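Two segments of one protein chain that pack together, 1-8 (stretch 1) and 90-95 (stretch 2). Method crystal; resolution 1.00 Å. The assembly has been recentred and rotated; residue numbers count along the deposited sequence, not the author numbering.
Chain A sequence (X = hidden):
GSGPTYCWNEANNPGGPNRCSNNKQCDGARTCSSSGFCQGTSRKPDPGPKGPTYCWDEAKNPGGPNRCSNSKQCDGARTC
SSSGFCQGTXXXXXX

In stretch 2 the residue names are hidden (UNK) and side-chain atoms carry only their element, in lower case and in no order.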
# COMPACT_ATOMS: atom_id res chain seq x y z
N GLY A 1 7.59 -6.44 -3.42
CA GLY A 1 8.78 -5.74 -2.90
C GLY A 1 9.46 -6.53 -1.80
O GLY A 1 9.43 -7.77 -1.82
N SER A 2 10.07 -5.83 -0.87
CA SER A 2 10.96 -6.46 0.09
C SER A 2 10.26 -7.27 1.16
O SER A 2 10.88 -8.17 1.74
CB SER A 2 11.87 -5.42 0.74
OG SER A 2 11.09 -4.46 1.44
N GLY A 3 9.02 -6.93 1.50
CA GLY A 3 8.37 -7.53 2.64
C GLY A 3 7.02 -6.88 2.87
O GLY A 3 6.59 -6.00 2.09
N PRO A 4 6.31 -7.31 3.91
CA PRO A 4 4.90 -6.92 4.09
C PRO A 4 4.65 -5.44 4.35
O PRO A 4 3.51 -5.00 4.19
CB PRO A 4 4.46 -7.77 5.28
CG PRO A 4 5.73 -8.09 6.02
CD PRO A 4 6.77 -8.26 4.95
N THR A 5 5.67 -4.68 4.75
CA THR A 5 5.50 -3.24 4.95
C THR A 5 5.69 -2.44 3.67
O THR A 5 5.53 -1.21 3.70
CB THR A 5 6.44 -2.66 6.03
OG1 THR A 5 7.78 -2.61 5.54
CG2 THR A 5 6.36 -3.44 7.34
N TYR A 6 6.01 -3.10 2.55
CA TYR A 6 6.05 -2.43 1.25
C TYR A 6 4.64 -2.45 0.66
O TYR A 6 4.03 -3.51 0.56
CB TYR A 6 7.01 -3.16 0.31
CG TYR A 6 7.11 -2.47 -1.04
CD1 TYR A 6 7.72 -1.22 -1.15
CD2 TYR A 6 6.55 -3.04 -2.18
CE1 TYR A 6 7.79 -0.57 -2.36
CE2 TYR A 6 6.65 -2.40 -3.40
CZ TYR A 6 7.25 -1.16 -3.49
OH TYR A 6 7.35 -0.48 -4.69
N CYS A 7 4.13 -1.27 0.27
CA CYS A 7 2.76 -1.17 -0.25
C CYS A 7 2.78 -0.70 -1.69
O CYS A 7 3.36 0.33 -2.01
CB CYS A 7 1.91 -0.23 0.58
SG CYS A 7 1.41 -0.87 2.19
N TRP A 8 2.11 -1.45 -2.56
CA TRP A 8 2.04 -1.12 -3.98
C TRP A 8 0.71 -1.63 -4.53
O TRP A 8 0.32 -2.76 -4.25
CB TRP A 8 3.22 -1.75 -4.73
CG TRP A 8 3.25 -1.39 -6.17
CD1 TRP A 8 2.73 -2.11 -7.21
CD2 TRP A 8 3.80 -0.20 -6.75
NE1 TRP A 8 2.93 -1.46 -8.39
CE2 TRP A 8 3.58 -0.29 -8.14
CE3 TRP A 8 4.45 0.93 -6.24
CZ2 TRP A 8 3.99 0.71 -9.03
CZ3 TRP A 8 4.86 1.92 -7.12
CH2 TRP A 8 4.62 1.80 -8.50
N UNK A 90 3.76 6.89 7.44
CA UNK A 90 3.06 5.63 7.18
C UNK A 90 3.89 4.44 7.68
O UNK A 90 3.33 3.40 8.06
c UNK A 90 2.73 5.48 5.71
N UNK A 91 5.21 4.58 7.64
CA UNK A 91 6.09 3.51 8.12
C UNK A 91 6.37 2.42 7.10
O UNK A 91 6.87 1.36 7.48
N UNK A 92 6.06 2.64 5.83
CA UNK A 92 6.27 1.63 4.80
C UNK A 92 7.73 1.57 4.38
O UNK A 92 8.46 2.55 4.43
n UNK A 92 1.78 2.09 3.90
c UNK A 92 2.93 2.59 3.36
c UNK A 92 3.95 1.85 3.83
n UNK A 92 3.38 0.90 4.66
c UNK A 92 2.08 1.07 4.68
c UNK A 92 5.43 1.91 3.57
N UNK A 93 8.16 0.40 3.94
CA UNK A 93 9.45 0.23 3.32
C UNK A 93 9.51 1.01 2.00
O UNK A 93 8.52 1.09 1.27
c UNK A 93 9.70 -1.25 3.07
N UNK A 94 10.68 1.54 1.66
CA UNK A 94 10.87 2.28 0.40
C UNK A 94 10.91 1.38 -0.84
O UNK A 94 10.65 1.83 -1.96
c UNK A 94 12.14 3.13 0.47
N UNK A 95 11.25 0.12 -0.63
CA UNK A 95 11.31 -0.88 -1.68
C UNK A 95 10.99 -2.23 -1.05
O UNK A 95 11.03 -2.30 0.19
OXT UNK A 95 10.70 -3.20 -1.78
c UNK A 95 12.69 -0.91 -2.31
O HOH W 1 9.03 -0.73 7.09
O HOH W 2 5.64 1.21 0.25

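Position 90 carries a single side-chain carbon, with no branch and no heteroatom, and that carbon stays out of reach of stretch 1. One carbon beyond CA defines alanine, so this is Ala-90, which leads into the contact without joining it.

Position 91 has no side-chain atoms and is therefore Gly-91. Its phi/psi of 84/14° would jam a CB against the carbonyl oxygen of the preceding residue, which by itself calls for glycine. Its contribution is its own carbonyl: water 1 donates a hydrogen bond to Gly-91 O at 3.0 Å and is also hydrogen-bonded to Thr-5 OG1 at 2.7 Å.

At position 92 one carbon leads to a five-membered ring of three carbons and two nitrogens, an imidazole, which identifies His-92. Its chi1 is m (-63°), and Cys-7 lies over one face of the ring, with SG 3.5 Å and CB 4.1 Å from the His-92 ring centroid, 23° and 12° off the normal. The result is a sulfur-aromatic contact backed by a CH-pi contact. Both ring nitrogens, ND1 and NE2, are hydrogen-bonded elsewhere in the structure.

Position 93 again shows one side-chain carbon, here pointing toward stretch 1, 3.4 Å from Thr-5 OG1 to the CB and 4.3 Å from Tyr-6 CB to the same atom. It is Ala-93. Its backbone is equally engaged: Ala-93 N donates to Thr-5 O at 3.1 Å, and water 2 donates to Ala-93 O at 3.1 Å while accepting from Cys-7 N at 2.9 Å.

The lone side-chain carbon of position 94 points away and makes no contact with stretch 1; the residue is Ala-94. Its carbonyl O lies at the edge of the Tyr-6 ring, 3.8 Å from Tyr-6 CE1.

Position 95 has one side-chain carbon, also directed away, and a second terminal oxygen, OXT: Ala-95, the C-terminus. Its carboxylate receives two hydrogen bonds from one residue, from Ser-2 N to Ala-95 OXT at 2.9 Å and, very short, from Ser-2 OG to Ala-95 O at 2.5 Å. Ala-95 OXT also sits over one face of the Tyr-6 ring.

The contact thus joins the two ends of the chain largely through backbone groups. Ser-2 holds the terminal carboxylate, while a type I turn from Gly-3 to Tyr-6, closed by Tyr-6 N to Gly-3 O at 3.0 Å, includes Thr-5, whose carbonyl accepts from Ala-93. Two waters supplement the direct bonds, and Cys-7 against the His-92 ring adds side-chain packing. In all, 377 Å² is buried.

Stretch 2 (90-95) AGHAAA
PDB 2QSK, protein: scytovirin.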